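Local coordinates for protein tyrosine phosphatase (PDB 5NCR) that dephosphorylates phosphotyrosine and probably phosphoserine in proteins as a homodimeric dual-specificity-type phosphatase of Orf virus, at residues A160-A165 and Y169-M174. The protein carries 2 engineered substitutions. Residues are numbered along the deposited sequence; the frame is centred on the assembly and turned at random.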
loop_
_atom_site.group_PDB
_atom_site.type_symbol
_atom_site.label_atom_id
_atom_site.label_comp_id
_atom_site.label_asym_id
_atom_site.label_seq_id
_atom_site.Cartn_x
_atom_site.Cartn_y
_atom_site.Cartn_z
ATOM N N ALA B 160 -14.383 -8.234 8.618
ATOM C CA ALA B 160 -13.192 -8.959 9.030
ATOM C C ALA B 160 -12.882 -9.919 7.922
ATOM O O ALA B 160 -13.771 -10.664 7.477
ATOM C CB ALA B 160 -13.443 -9.716 10.311
ATOM N N PHE B 161 -11.630 -9.895 7.456
ATOM C CA PHE B 161 -11.204 -10.742 6.352
ATOM C C PHE B 161 -9.709 -10.904 6.377
ATOM O O PHE B 161 -8.996 -9.909 6.286
ATOM C CB PHE B 161 -11.673 -10.134 4.998
ATOM C CG PHE B 161 -11.104 -10.819 3.770
ATOM C CD1 PHE B 161 -11.564 -12.067 3.373
ATOM C CD2 PHE B 161 -10.127 -10.193 2.995
ATOM C CE1 PHE B 161 -11.032 -12.701 2.238
ATOM C CE2 PHE B 161 -9.615 -10.812 1.848
ATOM C CZ PHE B 161 -10.052 -12.071 1.487
ATOM N N LEU B 162 -9.229 -12.143 6.484
ATOM C CA LEU B 162 -7.804 -12.448 6.410
ATOM C C LEU B 162 -6.937 -11.569 7.330
ATOM O O LEU B 162 -5.994 -10.903 6.899
ATOM C CB LEU B 162 -7.405 -12.352 4.930
ATOM C CG LEU B 162 -6.058 -12.897 4.464
ATOM C CD1 LEU B 162 -5.781 -14.310 4.972
ATOM C CD2 LEU B 162 -5.989 -12.810 2.969
ATOM N N GLU B 163 -7.313 -11.541 8.600
ATOM C CA GLU B 163 -6.662 -10.774 9.649
ATOM C C GLU B 163 -5.354 -11.453 10.030
ATOM O O GLU B 163 -4.383 -10.784 10.386
ATOM C CB GLU B 163 -7.609 -10.630 10.873
ATOM C CG GLU B 163 -9.003 -10.090 10.526
ATOM C CD GLU B 163 -9.021 -8.715 9.893
ATOM O OE1 GLU B 163 -8.207 -7.875 10.323
ATOM O OE2 GLU B 163 -9.816 -8.484 8.953
ATOM N N ASN B 164 -5.327 -12.788 9.931
ATOM C CA ASN B 164 -4.173 -13.628 10.204
ATOM C C ASN B 164 -3.029 -13.202 9.250
ATOM O O ASN B 164 -3.087 -13.447 8.039
ATOM C CB ASN B 164 -4.549 -15.103 10.001
ATOM C CG ASN B 164 -3.474 -16.072 10.381
ATOM O OD1 ASN B 164 -2.312 -15.908 10.060
ATOM N ND2 ASN B 164 -3.833 -17.116 11.076
ATOM N N ALA B 165 -2.028 -12.504 9.822
ATOM C CA ALA B 165 -0.849 -11.979 9.129
ATOM C C ALA B 165 0.012 -13.096 8.542
ATOM O O ALA B 165 0.538 -12.925 7.460
ATOM C CB ALA B 165 -0.029 -11.127 10.073
ATOM N N TYR B 169 0.692 -13.148 4.660
ATOM C CA TYR B 169 2.066 -13.082 4.185
ATOM C C TYR B 169 2.320 -14.241 3.210
ATOM O O TYR B 169 2.875 -14.016 2.136
ATOM C CB TYR B 169 3.071 -13.132 5.359
ATOM C CG TYR B 169 4.524 -13.124 4.919
ATOM C CD1 TYR B 169 5.151 -11.940 4.539
ATOM C CD2 TYR B 169 5.269 -14.298 4.896
ATOM C CE1 TYR B 169 6.495 -11.922 4.157
ATOM C CE2 TYR B 169 6.612 -14.293 4.512
ATOM C CZ TYR B 169 7.220 -13.103 4.137
ATOM O OH TYR B 169 8.546 -13.088 3.767
ATOM N N GLN B 170 1.884 -15.476 3.566
ATOM C CA GLN B 170 2.052 -16.647 2.694
ATOM C C GLN B 170 1.363 -16.435 1.326
ATOM O O GLN B 170 1.905 -16.840 0.306
ATOM C CB GLN B 170 1.529 -17.919 3.351
ATOM C CG GLN B 170 2.401 -18.393 4.506
ATOM C CD GLN B 170 1.834 -19.670 5.079
ATOM O OE1 GLN B 170 1.970 -20.751 4.516
ATOM N NE2 GLN B 170 1.190 -19.587 6.200
ATOM N N LEU B 171 0.200 -15.782 1.320
ATOM C CA LEU B 171 -0.545 -15.447 0.098
ATOM C C LEU B 171 0.185 -14.377 -0.712
ATOM O O LEU B 171 0.284 -14.488 -1.929
ATOM C CB LEU B 171 -1.975 -14.999 0.437
ATOM C CG LEU B 171 -2.911 -16.091 0.975
ATOM C CD1 LEU B 171 -4.136 -15.489 1.582
ATOM C CD2 LEU B 171 -3.338 -17.044 -0.114
ATOM N N ILE B 172 0.734 -13.363 -0.036
ATOM C CA ILE B 172 1.543 -12.319 -0.695
ATOM C C ILE B 172 2.721 -13.001 -1.380
ATOM O O ILE B 172 2.929 -12.766 -2.555
ATOM C CB ILE B 172 1.953 -11.180 0.268
ATOM C CG1 ILE B 172 0.706 -10.369 0.707
ATOM C CG2 ILE B 172 3.047 -10.250 -0.345
ATOM C CD1 ILE B 172 0.857 -9.576 1.993
ATOM N N LYS B 173 3.455 -13.867 -0.666
ATOM C CA LYS B 173 4.627 -14.588 -1.212
ATOM C C LYS B 173 4.277 -15.378 -2.468
ATOM O O LYS B 173 4.955 -15.277 -3.489
ATOM C CB LYS B 173 5.238 -15.553 -0.183
ATOM C CG LYS B 173 6.021 -14.915 0.954
ATOM C CD LYS B 173 7.340 -14.273 0.565
ATOM C CE LYS B 173 8.529 -15.211 0.489
ATOM N NZ LYS B 173 9.772 -14.446 0.208
ATOM N N MET B 174 3.194 -16.135 -2.392
ATOM C CA MET B 174 2.723 -16.977 -3.475
ATOM C C MET B 174 2.176 -16.216 -4.702
ATOM O O MET B 174 2.505 -16.590 -5.819
ATOM C CB MET B 174 1.679 -17.950 -2.896
ATOM C CG MET B 174 1.030 -18.869 -3.884
ATOM S SD MET B 174 0.317 -20.281 -2.994
ATOM C CE MET B 174 1.813 -21.330 -2.889
#
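Leu162 overlaps Leu171 through their methyl groups: CD1 of Leu171 lies 3.5 Å from CD2 and 3.9 Å from CD1 of Leu162, so a single methyl meets both ends of the isopropyl fork, nearer to one. The two side chains run at a slant to each other, and both CB atoms point toward the opposing segment. For Leu162 the fork is carried forward by a CG anti to the backbone N (chi1 -167°). Its main chain has positive phi, 50°, and lies in the left-handed helical region, in the loop just ahead of helix 165-177. Ala121 of helix 118-134 touches both leucines, while Phe147 of helix 140-158 packs on Leu171; the pair is therefore one piece of a wider apolar interface and is buried.

The second link is the first-turn helical bond of helix 165-177, from Tyr169 N to Ala165 O at 2.8 Å, with an N-H...O angle of 154°. Tyr169 CB also sits 3.3 Å from Ala165 O, whereas the ring leads away; Lys173 CG lies over one ring face, toward the rim, and the side chain also touches Ala9 and Leu13 of helix 7-15.

Within the loop, Glu163 folds back on its own chain: OE2 accepts Phe161 N at 2.7 Å through its anti lone pair and also forms a salt bridge with Arg155, two partners that grip OE2 and limit how the carboxylate can rotate. CB of Leu162 stands 3.9 Å above the centre of the Phe161 ring. Asn164 precedes the helix, and its OD1 accepts Phe167 N while ND2 is hydrogen-bonded to Asp81 OD1 and to the carbonyl oxygen of Asp82. That side-chain bond to a first-turn amide is the signature of an Asn N-cap, here starting the C-terminal helix of the dual-specificity phosphatase domain, with the leucine contact packing the preceding loop against it.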